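Local coordinates for surface layer protein (PDB 4UJ7) that probably builds the self-assembling surface layer of Geobacillus stearothermophilus, this chain being a calcium-binding piece that holds domains 5 and 6, at residues 13-18 with 94-99; 37-42 with 73-78; 58-63 with 85-90; 113-118 with 138-143; 152-157 with 180-185. All coordinates share one frame; numbering follows the deposited sequence.

Interaction 1 (13-18 with 94-99); sequences PVLETI and GTKEVK
Lys96 and Ile18, backed by Val98, carry this contact between the two sheets of a BIG2 domain, an immunoglobulin-like beta-sandwich. Edge strand 15-20 belongs to one sheet and strand 96-105 to the other, and the pieces 15-18 and 96-99 run within 8° of parallel without pairing. The side chains of Leu15 and Lys96 slide past each other in opposite directions, Leu15 CD2 lying 3.8 Å from Lys96 CG. Beyond that point the lysine chain is bent at chi2 (-68°), which brings CD near Glu16 O, and CE then comes 3.4 Å from Leu15 O. A water molecule donates to Leu15 O (3.0 Å) and to Glu16 OE1, and accepts a long, weak bond of 3.3 Å from Lys96 NZ. An alanine in place of Lys96 would probably open a gap beside Leu15 CG and take from the water its lysine donor. Ile18 is buried, and its CD1 touches Lys96 O at 3.6 Å. Ile18 also packs on Val37 and Leu39 of the adjoining strand and on Ile91 across the sandwich. Just before it, Glu16 and Thr17 both face Lys40 in a classic beta bulge. Val98, in the conformer described (a second is modelled), has CG1 anti to its backbone N (chi1 180°), leaving CG2 beside that N, where this methyl lies 3.7 Å from Ile18 CB and 3.4 Å from Ile18 O.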
# COMPACT_ATOMS: atom_id res chain seq x y z
N PRO A 13 -24.84 7.06 13.15
CA PRO A 13 -23.76 6.13 12.80
C PRO A 13 -22.88 5.74 13.98
O PRO A 13 -22.51 6.59 14.78
CB PRO A 13 -22.94 6.92 11.76
CG PRO A 13 -23.90 7.91 11.20
CD PRO A 13 -24.75 8.31 12.37
N VAL A 14 -22.59 4.45 14.06
CA VAL A 14 -21.72 3.87 15.08
C VAL A 14 -20.71 2.96 14.36
O VAL A 14 -21.02 2.45 13.29
CB VAL A 14 -22.57 3.07 16.11
CG1 VAL A 14 -23.21 1.83 15.48
CG2 VAL A 14 -21.75 2.68 17.33
N LEU A 15 -19.52 2.75 14.92
CA LEU A 15 -18.61 1.75 14.31
C LEU A 15 -19.22 0.34 14.28
O LEU A 15 -19.65 -0.16 15.32
CB LEU A 15 -17.26 1.70 15.05
CG LEU A 15 -16.23 0.70 14.48
CD1 LEU A 15 -15.78 1.08 13.07
CD2 LEU A 15 -15.02 0.57 15.40
N GLU A 16 -19.26 -0.27 13.10
CA GLU A 16 -19.81 -1.63 12.91
C GLU A 16 -18.76 -2.67 12.49
O GLU A 16 -18.76 -3.80 12.99
CB GLU A 16 -20.95 -1.57 11.89
CG GLU A 16 -21.67 -2.90 11.66
CD GLU A 16 -22.82 -3.12 12.62
OE1 GLU A 16 -23.10 -2.24 13.46
OE2 GLU A 16 -23.48 -4.19 12.52
N THR A 17 -17.87 -2.30 11.56
CA THR A 17 -16.95 -3.24 10.92
C THR A 17 -15.58 -2.54 10.84
O THR A 17 -15.50 -1.39 10.39
CB THR A 17 -17.43 -3.59 9.48
OG1 THR A 17 -18.74 -4.18 9.53
CG2 THR A 17 -16.48 -4.56 8.76
N ILE A 18 -14.53 -3.24 11.28
CA ILE A 18 -13.14 -2.85 10.96
C ILE A 18 -12.78 -3.63 9.70
O ILE A 18 -12.26 -4.75 9.80
CB ILE A 18 -12.14 -3.15 12.09
CG1 ILE A 18 -12.60 -2.47 13.37
CG2 ILE A 18 -10.71 -2.68 11.74
CD1 ILE A 18 -11.79 -2.84 14.60
N GLY A 94 -12.64 0.71 20.22
CA GLY A 94 -13.77 0.57 21.11
C GLY A 94 -14.04 -0.89 21.40
O GLY A 94 -13.13 -1.61 21.78
N THR A 95 -15.28 -1.32 21.17
CA THR A 95 -15.70 -2.69 21.44
C THR A 95 -15.45 -3.64 20.28
O THR A 95 -15.73 -4.84 20.39
CB THR A 95 -17.22 -2.77 21.77
OG1 THR A 95 -17.97 -2.26 20.66
CG2 THR A 95 -17.55 -1.96 23.00
N LYS A 96 -14.93 -3.12 19.17
CA LYS A 96 -14.79 -3.90 17.93
C LYS A 96 -13.36 -4.35 17.75
O LYS A 96 -12.43 -3.62 18.09
CB LYS A 96 -15.26 -3.09 16.71
CG LYS A 96 -16.67 -2.52 16.81
CD LYS A 96 -17.73 -3.60 16.80
CE LYS A 96 -19.10 -3.03 17.11
NZ LYS A 96 -20.07 -4.12 17.44
N GLU A 97 -13.17 -5.55 17.23
CA GLU A 97 -11.83 -6.07 16.94
C GLU A 97 -11.79 -7.02 15.76
O GLU A 97 -12.76 -7.73 15.49
CB GLU A 97 -11.23 -6.78 18.16
CG GLU A 97 -11.89 -8.10 18.54
CD GLU A 97 -10.99 -8.99 19.37
OE1 GLU A 97 -10.25 -8.47 20.23
OE2 GLU A 97 -11.01 -10.23 19.15
N VAL A 98 -10.66 -7.01 15.06
CA VAL A 98 -10.35 -8.03 14.06
C VAL A 98 -8.96 -8.61 14.32
O VAL A 98 -8.00 -7.86 14.55
CB VAL A 98 -10.42 -7.45 12.63
CG1 VAL A 98 -10.09 -8.52 11.58
CG2 VAL A 98 -11.80 -6.87 12.38
N LYS A 99 -8.86 -9.94 14.33
CA LYS A 99 -7.59 -10.64 14.47
C LYS A 99 -7.15 -11.16 13.10
O LYS A 99 -7.85 -11.98 12.49
CB LYS A 99 -7.69 -11.78 15.49
CG LYS A 99 -7.83 -11.26 16.92
CD LYS A 99 -7.86 -12.38 17.96
CE LYS A 99 -7.88 -11.83 19.39
NZ LYS A 99 -6.52 -11.47 19.89
O HOH W 1 -22.04 -1.75 16.27

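Interaction 2 (37-42 with 73-78); sequences VTLKDQ and SEYTVT
Val37 and Val77 both hold CG1 anti to the backbone N (chi1 160° and 175°), which leaves each CG2 beside that N, and these two methyls meet at 3.9 Å. They lie on the inward face of an antiparallel sheet in the first immunoglobulin-like BIG2 domain, where strand 32-41 pairs with strand 74-81. Val37 and Tyr75 form a hydrogen-bonded pair: Val37 N donates to Tyr75 O at 2.8 Å in an almost perfectly straight bond (179° at the hydrogen), and Tyr75 N returns one to Val37 O at 2.9 Å. Two residues on, Leu39 N donates to Ser73 O, also at 2.8 Å. Between these bonds stands the non-hydrogen-bonded pair Thr38 and Glu74, whose CA atoms point their hydrogens at carbonyl oxygens, Glu74 CA to Val37 O at 3.2 Å and Thr38 CA to Ser73 O. On the face carrying Thr38 and Glu74 the two side chains lie side by side and point the same way, so that Glu74 CG rests 3.8 Å from both branches of Thr38, CG2 and OG1, in the conformer described. The inward face holds Val37, Leu39, Tyr75 and Val77, and its four side chains are buried: Ile18 of strand 15-20 touches Val37 and Leu39, while Val63 and Val65 of strand 61-65 touch Val77 and Tyr75 respectively. The phenol oxygen of Tyr75 is hydrogen-bonded to Gly49 O and to Gln72 N, which anchors the far end of the ring. Leu39 CD1 approaches that ring at its edge, near its plane, 4.4 Å from CE2.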
# COMPACT_ATOMS: atom_id res chain seq x y z
N VAL A 37 -6.80 -0.89 6.46
CA VAL A 37 -7.96 -0.94 7.33
C VAL A 37 -8.89 0.20 6.93
O VAL A 37 -8.43 1.32 6.69
CB VAL A 37 -7.53 -0.75 8.81
CG1 VAL A 37 -8.70 -0.31 9.69
CG2 VAL A 37 -6.88 -2.03 9.31
N THR A 38 -10.19 -0.09 6.87
CA THR A 38 -11.20 0.96 6.69
C THR A 38 -12.33 0.76 7.70
O THR A 38 -12.98 -0.27 7.72
CB THR A 38 -11.80 1.01 5.27
OG1 THR A 38 -10.77 1.02 4.28
CG2 THR A 38 -12.64 2.28 5.10
N LEU A 39 -12.54 1.77 8.54
CA LEU A 39 -13.58 1.72 9.58
C LEU A 39 -14.91 2.06 8.96
O LEU A 39 -15.01 3.05 8.26
CB LEU A 39 -13.27 2.71 10.71
CG LEU A 39 -11.95 2.55 11.47
CD1 LEU A 39 -11.87 3.51 12.64
CD2 LEU A 39 -11.71 1.13 11.95
N LYS A 40 -15.93 1.22 9.19
CA LYS A 40 -17.24 1.43 8.58
C LYS A 40 -18.38 1.42 9.60
O LYS A 40 -18.35 0.69 10.58
CB LYS A 40 -17.50 0.40 7.46
CG LYS A 40 -16.56 0.56 6.27
CD LYS A 40 -16.74 -0.52 5.22
CE LYS A 40 -15.75 -0.33 4.08
NZ LYS A 40 -15.94 -1.33 2.99
N ASP A 41 -19.38 2.25 9.35
CA ASP A 41 -20.58 2.24 10.17
C ASP A 41 -21.55 1.15 9.74
O ASP A 41 -21.25 0.35 8.85
CB ASP A 41 -21.25 3.63 10.25
CG ASP A 41 -21.82 4.11 8.91
OD1 ASP A 41 -22.11 3.31 8.00
OD2 ASP A 41 -21.99 5.34 8.79
N GLN A 42 -22.72 1.12 10.39
CA GLN A 42 -23.71 0.05 10.14
C GLN A 42 -24.35 0.14 8.75
O GLN A 42 -24.98 -0.81 8.28
CB GLN A 42 -24.77 0.01 11.26
CG GLN A 42 -25.72 1.21 11.34
CD GLN A 42 -25.24 2.31 12.28
OE1 GLN A 42 -24.12 2.81 12.17
NE2 GLN A 42 -26.11 2.71 13.21
N SER A 73 -10.57 7.48 8.92
CA SER A 73 -11.40 6.31 8.71
C SER A 73 -10.64 5.20 7.98
O SER A 73 -11.13 4.08 7.91
CB SER A 73 -12.69 6.67 7.95
OG SER A 73 -12.39 7.30 6.71
N GLU A 74 -9.46 5.51 7.44
CA GLU A 74 -8.61 4.56 6.71
C GLU A 74 -7.19 4.63 7.26
O GLU A 74 -6.67 5.73 7.49
CB GLU A 74 -8.55 4.96 5.22
CG GLU A 74 -9.84 4.75 4.44
CD GLU A 74 -9.86 5.45 3.09
OE1 GLU A 74 -9.74 6.70 3.03
OE2 GLU A 74 -10.03 4.74 2.07
N TYR A 75 -6.58 3.46 7.45
CA TYR A 75 -5.20 3.36 7.94
C TYR A 75 -4.45 2.25 7.20
O TYR A 75 -5.05 1.26 6.74
CB TYR A 75 -5.18 2.98 9.42
CG TYR A 75 -5.85 3.99 10.32
CD1 TYR A 75 -5.15 5.11 10.80
CD2 TYR A 75 -7.19 3.81 10.73
CE1 TYR A 75 -5.78 6.04 11.62
CE2 TYR A 75 -7.82 4.75 11.55
CZ TYR A 75 -7.10 5.85 12.00
OH TYR A 75 -7.72 6.76 12.81
N THR A 76 -3.13 2.40 7.12
CA THR A 76 -2.26 1.34 6.64
C THR A 76 -1.55 0.69 7.80
O THR A 76 -0.95 1.39 8.63
CB THR A 76 -1.24 1.89 5.64
OG1 THR A 76 -1.94 2.33 4.47
CG2 THR A 76 -0.26 0.81 5.22
N VAL A 77 -1.64 -0.63 7.88
CA VAL A 77 -0.94 -1.41 8.92
C VAL A 77 0.30 -2.04 8.29
O VAL A 77 0.24 -2.62 7.20
CB VAL A 77 -1.87 -2.51 9.50
CG1 VAL A 77 -1.10 -3.40 10.48
CG2 VAL A 77 -3.10 -1.90 10.15
N THR A 78 1.43 -1.91 8.98
CA THR A 78 2.70 -2.52 8.53
C THR A 78 3.11 -3.64 9.46
O THR A 78 3.14 -3.45 10.68
CB THR A 78 3.82 -1.46 8.47
OG1 THR A 78 3.47 -0.50 7.48
CG2 THR A 78 5.17 -2.11 8.10

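Interaction 3 (58-63 with 85-90); sequences TETATV and GSTTIT
The peptide group joining Gly85 to Ser86 offers one flat face to Thr60, whose methyl CG2 stands almost directly above the carbonyl carbon, 3.6 Å from Gly85 C and 4.0 Å from Ser86 N. Thr60 carries this methyl anti to its backbone N, with OG1 on the other branch beside that N (chi1 -60°). The glycine fits the site: its extended backbone with positive phi would jam a CB against the preceding carbonyl, and a CB here would also point at Thr60 and crowd its OG1. All other touching is apolar. Thr87 CG2 lies between its backbone N and carbonyl carbon, the crowded position, and from there it spans Thr60 CG2 at 4.2 Å and Ala61 CB at 4.3 Å. Val63 and Ile89 reach toward each other tip to tip, with Ile89 CD1 3.8 Å from Val63 CB and Ile89 CG2 3.9 Å from Val63 CG2. These are facing layers of the immunoglobulin-like sandwich of the first BIG2 domain, with Thr60 over Gly85 at one end of the contact and Val63 against Ile89 at the other. Strand 96-105 flanks the contact through Val102, which touches Ala61 and Ile89, and Val104, which touches Thr60; strand 74-81 sends Val79 against Ala61 and Ile89, and strand 52-55 adds Val53 beside Val63 and Ser55 beside Thr87 and Ile89.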
# COMPACT_ATOMS: atom_id res chain seq x y z
N THR A 58 5.55 -10.65 19.61
CA THR A 58 6.50 -9.71 19.01
C THR A 58 7.84 -10.34 18.59
O THR A 58 8.54 -9.79 17.73
CB THR A 58 6.75 -8.46 19.89
OG1 THR A 58 7.15 -8.88 21.20
CG2 THR A 58 5.49 -7.60 19.99
N GLU A 59 8.19 -11.48 19.18
CA GLU A 59 9.40 -12.18 18.75
C GLU A 59 9.25 -12.77 17.35
O GLU A 59 10.24 -13.02 16.67
CB GLU A 59 9.84 -13.26 19.77
CG GLU A 59 9.03 -14.54 19.75
CD GLU A 59 7.86 -14.52 20.72
OE1 GLU A 59 7.35 -13.42 21.04
OE2 GLU A 59 7.45 -15.61 21.18
N THR A 60 7.99 -12.97 16.91
CA THR A 60 7.67 -13.47 15.57
C THR A 60 7.47 -12.33 14.58
O THR A 60 8.08 -12.33 13.51
CB THR A 60 6.42 -14.39 15.61
OG1 THR A 60 6.69 -15.51 16.47
CG2 THR A 60 6.09 -14.91 14.20
N ALA A 61 6.62 -11.36 14.94
CA ALA A 61 6.34 -10.21 14.07
C ALA A 61 6.01 -8.99 14.90
O ALA A 61 5.37 -9.10 15.94
CB ALA A 61 5.16 -10.51 13.13
N THR A 62 6.44 -7.83 14.43
CA THR A 62 6.01 -6.56 15.02
C THR A 62 5.10 -5.79 14.08
O THR A 62 5.02 -6.10 12.88
CB THR A 62 7.19 -5.66 15.43
OG1 THR A 62 7.98 -5.37 14.28
CG2 THR A 62 8.07 -6.36 16.47
N VAL A 63 4.42 -4.78 14.62
CA VAL A 63 3.37 -4.11 13.85
C VAL A 63 3.30 -2.62 14.17
O VAL A 63 3.61 -2.19 15.29
CB VAL A 63 2.00 -4.80 14.08
CG1 VAL A 63 1.49 -4.57 15.50
CG2 VAL A 63 0.98 -4.34 13.05
N GLY A 85 7.64 -18.29 12.30
CA GLY A 85 6.56 -18.63 13.21
C GLY A 85 5.24 -18.06 12.74
O GLY A 85 5.18 -17.37 11.72
N SER A 86 4.18 -18.38 13.48
CA SER A 86 2.85 -17.85 13.22
C SER A 86 2.35 -17.07 14.41
O SER A 86 2.67 -17.39 15.56
CB SER A 86 1.88 -18.99 12.90
OG SER A 86 2.24 -19.61 11.68
N THR A 87 1.56 -16.03 14.14
CA THR A 87 0.92 -15.24 15.19
C THR A 87 -0.31 -14.51 14.64
O THR A 87 -0.82 -14.87 13.58
CB THR A 87 1.91 -14.29 15.92
OG1 THR A 87 1.29 -13.77 17.10
CG2 THR A 87 2.38 -13.14 15.02
N THR A 88 -0.80 -13.51 15.37
CA THR A 88 -1.95 -12.73 14.93
C THR A 88 -1.70 -11.24 15.23
O THR A 88 -1.01 -10.92 16.22
CB THR A 88 -3.28 -13.23 15.56
OG1 THR A 88 -3.33 -12.89 16.95
CG2 THR A 88 -3.43 -14.76 15.44
N ILE A 89 -2.19 -10.37 14.36
CA ILE A 89 -2.31 -8.93 14.63
C ILE A 89 -3.74 -8.66 15.09
O ILE A 89 -4.72 -8.97 14.38
CB ILE A 89 -2.04 -8.01 13.39
CG1 ILE A 89 -0.67 -8.22 12.73
CG2 ILE A 89 -2.22 -6.53 13.75
CD1 ILE A 89 0.51 -8.30 13.69
N THR A 90 -3.88 -8.08 16.28
CA THR A 90 -5.18 -7.68 16.77
C THR A 90 -5.36 -6.19 16.52
O THR A 90 -4.54 -5.37 16.94
CB THR A 90 -5.36 -8.01 18.28
OG1 THR A 90 -5.24 -9.42 18.47
CG2 THR A 90 -6.72 -7.53 18.78

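Interaction 4 (113-118 with 138-143); sequences YQIKVL and LKVYAV
Gln114 lays its extended side chain across Val143 at about a right angle, and the valine methyl CG2, in the conformer described, touches the amide at both CD and NE2, each 3.7 Å away. Further along the same face, Lys116 overlaps the Tyr141 ring at its edge: CB lies near the ring plane, 3.7 Å from CE2. The lysine has CG anti to the backbone N (chi1 180°), which sets that carbon 4.0 Å from the same CE2, while its chain bends at chi2 and chi4 and takes NZ away to a weak bond with Val117 O. Leu118 CD1 crosses the stem of Lys139 at CG, 4.1 Å off. Strands 110-117 and 135-144 are antiparallel neighbours in a sheet of the second immunoglobulin-like domain of this chain. Gln114 with Tyr141 and Lys116 with Lys139 are the hydrogen-bonded pairs between 113-118 and 138-143; the shortest of their four bonds, Lys116 N to Lys139 O, is 2.8 Å and nearly linear (170°). The opposite face carries Tyr113, Ile115, Val117, Leu138, Val140 and Ala142. There Val117 CG2 and Leu138 CD2 meet at 3.8 Å, the two side chains parallel, and Val211 of strand 206-216 lies against both. Val201 and Leu199 of strand 195-203 cover Ile115, Val140 and Leu138 from the other sheet. Past Leu118 the chain enters a calcium site formed in part by Asp119 and Asp120.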
# COMPACT_ATOMS: atom_id res chain seq x y z
N TYR A 113 5.85 -11.23 -9.30
CA TYR A 113 6.01 -9.88 -8.74
C TYR A 113 4.65 -9.26 -8.53
O TYR A 113 3.70 -9.59 -9.24
CB TYR A 113 6.87 -9.01 -9.65
CG TYR A 113 8.17 -9.68 -10.01
CD1 TYR A 113 8.25 -10.53 -11.12
CD2 TYR A 113 9.30 -9.52 -9.21
CE1 TYR A 113 9.43 -11.19 -11.43
CE2 TYR A 113 10.50 -10.16 -9.53
CZ TYR A 113 10.55 -10.99 -10.64
OH TYR A 113 11.71 -11.65 -10.98
N GLN A 114 4.56 -8.39 -7.53
CA GLN A 114 3.35 -7.63 -7.28
C GLN A 114 3.70 -6.15 -7.29
O GLN A 114 4.62 -5.71 -6.59
CB GLN A 114 2.70 -8.01 -5.94
CG GLN A 114 2.09 -9.40 -5.94
CD GLN A 114 1.62 -9.87 -4.57
OE1 GLN A 114 1.55 -9.09 -3.61
NE2 GLN A 114 1.26 -11.16 -4.49
N ILE A 115 2.94 -5.42 -8.11
CA ILE A 115 3.02 -3.97 -8.18
C ILE A 115 1.93 -3.44 -7.26
O ILE A 115 0.73 -3.63 -7.49
CB ILE A 115 2.85 -3.48 -9.63
CG1 ILE A 115 3.92 -4.13 -10.53
CG2 ILE A 115 2.89 -1.96 -9.66
CD1 ILE A 115 3.65 -4.01 -12.02
N LYS A 116 2.37 -2.79 -6.18
CA LYS A 116 1.48 -2.39 -5.12
C LYS A 116 1.24 -0.87 -5.09
O LYS A 116 2.19 -0.09 -5.04
CB LYS A 116 2.10 -2.81 -3.79
CG LYS A 116 1.27 -2.44 -2.60
CD LYS A 116 0.39 -3.60 -2.21
CE LYS A 116 -0.53 -3.17 -1.09
NZ LYS A 116 -1.71 -2.46 -1.65
N VAL A 117 -0.03 -0.47 -5.11
CA VAL A 117 -0.42 0.94 -4.95
C VAL A 117 -0.69 1.19 -3.47
O VAL A 117 -1.62 0.60 -2.90
CB VAL A 117 -1.68 1.27 -5.78
CG1 VAL A 117 -2.14 2.72 -5.57
CG2 VAL A 117 -1.44 0.97 -7.25
N LEU A 118 0.11 2.06 -2.86
CA LEU A 118 0.02 2.29 -1.40
C LEU A 118 -1.07 3.27 -1.00
O LEU A 118 -1.66 3.15 0.08
CB LEU A 118 1.37 2.75 -0.85
CG LEU A 118 2.55 1.77 -0.96
CD1 LEU A 118 3.83 2.49 -0.54
CD2 LEU A 118 2.33 0.52 -0.12
N LEU A 138 4.10 3.89 -5.08
CA LEU A 138 4.20 2.50 -5.54
C LEU A 138 5.36 1.75 -4.90
O LEU A 138 6.42 2.32 -4.67
CB LEU A 138 4.41 2.45 -7.06
CG LEU A 138 3.35 3.16 -7.91
CD1 LEU A 138 3.80 3.16 -9.37
CD2 LEU A 138 1.96 2.53 -7.77
N LYS A 139 5.13 0.47 -4.61
CA LYS A 139 6.23 -0.45 -4.33
C LYS A 139 6.11 -1.65 -5.26
O LYS A 139 5.04 -1.94 -5.79
CB LYS A 139 6.23 -0.90 -2.86
CG LYS A 139 6.92 0.09 -1.92
CD LYS A 139 6.84 -0.43 -0.49
CE LYS A 139 7.67 0.44 0.45
NZ LYS A 139 9.11 0.29 0.15
N VAL A 140 7.24 -2.32 -5.49
CA VAL A 140 7.23 -3.57 -6.24
C VAL A 140 7.84 -4.66 -5.37
O VAL A 140 8.97 -4.52 -4.90
CB VAL A 140 7.99 -3.45 -7.59
CG1 VAL A 140 7.87 -4.75 -8.38
CG2 VAL A 140 7.41 -2.30 -8.43
N TYR A 141 7.07 -5.73 -5.13
CA TYR A 141 7.52 -6.87 -4.33
C TYR A 141 7.85 -8.10 -5.15
O TYR A 141 7.18 -8.39 -6.15
CB TYR A 141 6.45 -7.27 -3.31
CG TYR A 141 6.09 -6.19 -2.32
CD1 TYR A 141 6.96 -5.86 -1.29
CD2 TYR A 141 4.90 -5.50 -2.44
CE1 TYR A 141 6.64 -4.86 -0.38
CE2 TYR A 141 4.57 -4.50 -1.54
CZ TYR A 141 5.44 -4.19 -0.52
OH TYR A 141 5.10 -3.21 0.38
N ALA A 142 8.87 -8.82 -4.70
CA ALA A 142 9.11 -10.19 -5.15
C ALA A 142 8.36 -11.19 -4.25
O ALA A 142 8.38 -11.07 -3.01
CB ALA A 142 10.59 -10.47 -5.19
N VAL A 143 7.71 -12.17 -4.87
CA VAL A 143 6.81 -13.09 -4.18
C VAL A 143 7.18 -14.54 -4.52
O VAL A 143 7.35 -14.86 -5.69
CB VAL A 143 5.34 -12.79 -4.60
CG1 VAL A 143 4.36 -13.75 -3.95
CG2 VAL A 143 4.98 -11.35 -4.25

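Interaction 5 (152-157 with 180-185); sequences DITNDV and GDTVYV
Asp152 and Asp181 cross at about a right angle as two like charges, OD2 of Asp152 4.0 Å from OD1 of Asp181, with the carboxylate planes 83° apart. Lys139 NZ forms salt bridges to both oxygens and a hydrogen bond to Thr182 O, which probably offsets the repulsion; Asp181 OD1 is also bridged by Lys32 of the first domain. Two further bonds lie within 152-157. Asp152 OD1 closes an Asx turn by accepting from Thr154 N at 3.1 Å, and takes a second, short bond of 2.6 Å from Thr154 OG1 on its syn side; that hydroxyl is also bonded to Val140 N. A leucine in place of Asp152 would probably leave Lys139 with one acid fewer and Thr154 N and OG1 without their shared acceptor. Van der Waals contacts join the segments directly. Thr154 CB and CG2 lie 3.5 Å from Thr182 O, and CG2 also touches Thr182 CG2 (3.9 Å). Asn155 crosses Thr182 at about a right angle, its CB 3.4 Å from Thr182 OG1, a hydroxyl bonded to Thr177. Val157 O lies at the edge of the Tyr184 ring, in its plane, 3.8 Å from CE2, and Val157 CG2 touches the same atom at 4.1 Å. In this immunoglobulin-like domain 152-157 leads from strand 149-152 to strand 158-160, packing Val157 on Val201 and Leu208 of the other sheet, while strand 181-188 runs between strands 135-144 and 171-178.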
# COMPACT_ATOMS: atom_id res chain seq x y z
N ASP A 152 11.53 -6.60 -1.31
CA ASP A 152 11.04 -5.34 -1.84
C ASP A 152 12.06 -4.85 -2.86
O ASP A 152 13.17 -4.46 -2.50
CB ASP A 152 10.84 -4.34 -0.68
CG ASP A 152 10.36 -2.98 -1.14
OD1 ASP A 152 10.52 -2.65 -2.33
OD2 ASP A 152 9.85 -2.21 -0.30
N ILE A 153 11.69 -4.91 -4.14
CA ILE A 153 12.60 -4.64 -5.24
C ILE A 153 12.35 -3.28 -5.88
O ILE A 153 12.81 -3.02 -7.00
CB ILE A 153 12.59 -5.77 -6.32
CG1 ILE A 153 11.23 -5.92 -7.01
CG2 ILE A 153 13.07 -7.10 -5.72
CD1 ILE A 153 11.29 -6.73 -8.30
N THR A 154 11.65 -2.41 -5.16
CA THR A 154 11.31 -1.07 -5.69
C THR A 154 12.51 -0.30 -6.19
O THR A 154 12.41 0.40 -7.21
CB THR A 154 10.53 -0.24 -4.65
OG1 THR A 154 9.47 -1.03 -4.12
CG2 THR A 154 9.93 1.01 -5.30
N ASN A 155 13.63 -0.40 -5.49
CA ASN A 155 14.84 0.30 -5.89
C ASN A 155 15.51 -0.28 -7.14
O ASN A 155 16.29 0.40 -7.80
CB ASN A 155 15.83 0.35 -4.73
CG ASN A 155 16.91 1.41 -4.95
OD1 ASN A 155 16.65 2.50 -5.46
ND2 ASN A 155 18.13 1.07 -4.57
N ASP A 156 15.19 -1.53 -7.46
CA ASP A 156 15.84 -2.26 -8.56
C ASP A 156 15.15 -2.04 -9.90
O ASP A 156 15.75 -2.27 -10.96
CB ASP A 156 15.86 -3.76 -8.26
CG ASP A 156 16.59 -4.10 -6.97
OD1 ASP A 156 17.61 -3.45 -6.65
OD2 ASP A 156 16.15 -5.05 -6.29
N VAL A 157 13.89 -1.63 -9.85
CA VAL A 157 13.06 -1.52 -11.05
C VAL A 157 13.16 -0.12 -11.63
O VAL A 157 13.64 0.81 -10.97
CB VAL A 157 11.57 -1.88 -10.79
CG1 VAL A 157 11.42 -3.28 -10.20
CG2 VAL A 157 10.89 -0.86 -9.88
N GLY A 180 17.29 3.05 3.58
CA GLY A 180 17.21 1.76 2.92
C GLY A 180 15.85 1.38 2.35
O GLY A 180 15.71 0.28 1.80
N ASP A 181 14.85 2.25 2.48
CA ASP A 181 13.50 1.97 1.95
C ASP A 181 13.19 2.87 0.75
O ASP A 181 13.39 4.09 0.81
CB ASP A 181 12.42 2.18 3.01
CG ASP A 181 11.02 1.85 2.50
OD1 ASP A 181 10.72 0.65 2.33
OD2 ASP A 181 10.23 2.78 2.25
N THR A 182 12.70 2.27 -0.33
CA THR A 182 12.41 3.02 -1.56
C THR A 182 10.92 3.01 -1.91
O THR A 182 10.28 1.95 -1.91
CB THR A 182 13.23 2.44 -2.74
OG1 THR A 182 14.63 2.56 -2.44
CG2 THR A 182 12.93 3.16 -4.05
N VAL A 183 10.37 4.19 -2.21
CA VAL A 183 9.00 4.31 -2.75
C VAL A 183 9.11 4.99 -4.12
O VAL A 183 9.89 5.93 -4.29
CB VAL A 183 8.10 5.14 -1.81
CG1 VAL A 183 6.70 5.30 -2.38
CG2 VAL A 183 8.04 4.48 -0.43
N TYR A 184 8.35 4.51 -5.11
CA TYR A 184 8.30 5.22 -6.39
C TYR A 184 7.14 6.22 -6.32
O TYR A 184 5.98 5.83 -6.11
CB TYR A 184 8.08 4.23 -7.53
CG TYR A 184 9.12 4.27 -8.63
CD1 TYR A 184 9.25 5.39 -9.46
CD2 TYR A 184 9.98 3.18 -8.85
CE1 TYR A 184 10.20 5.44 -10.47
CE2 TYR A 184 10.93 3.21 -9.86
CZ TYR A 184 11.04 4.34 -10.67
OH TYR A 184 11.99 4.40 -11.69
N VAL A 185 7.46 7.50 -6.46
CA VAL A 185 6.49 8.57 -6.24
C VAL A 185 6.11 9.16 -7.58
O VAL A 185 6.97 9.61 -8.35
CB VAL A 185 7.06 9.64 -5.29
CG1 VAL A 185 6.05 10.76 -5.08
CG2 VAL A 185 7.44 9.02 -3.96

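From the N terminus, interaction 1 closes the widest loop, joining the first and last strands of the first BIG2 domain across its two sheets. Interactions 2 and 3 fall within that loop and cross each other, their segments alternating along the chain: interaction 2 pairs neighbours in one sheet, interaction 3 spans the sandwich, and they touch where Val77 meets Val63. Interaction 1 joins interaction 2 through strands 15-20 and 32-41, and interaction 3 through Lys99 and Thr90. In the second domain, in series, interaction 4 closes the short loop from 113-118 to 138-143 and interaction 5 that from 152-157 to 180-185; neighbouring strands 135-144 and 181-188 and the salt bridges of Lys139 connect them.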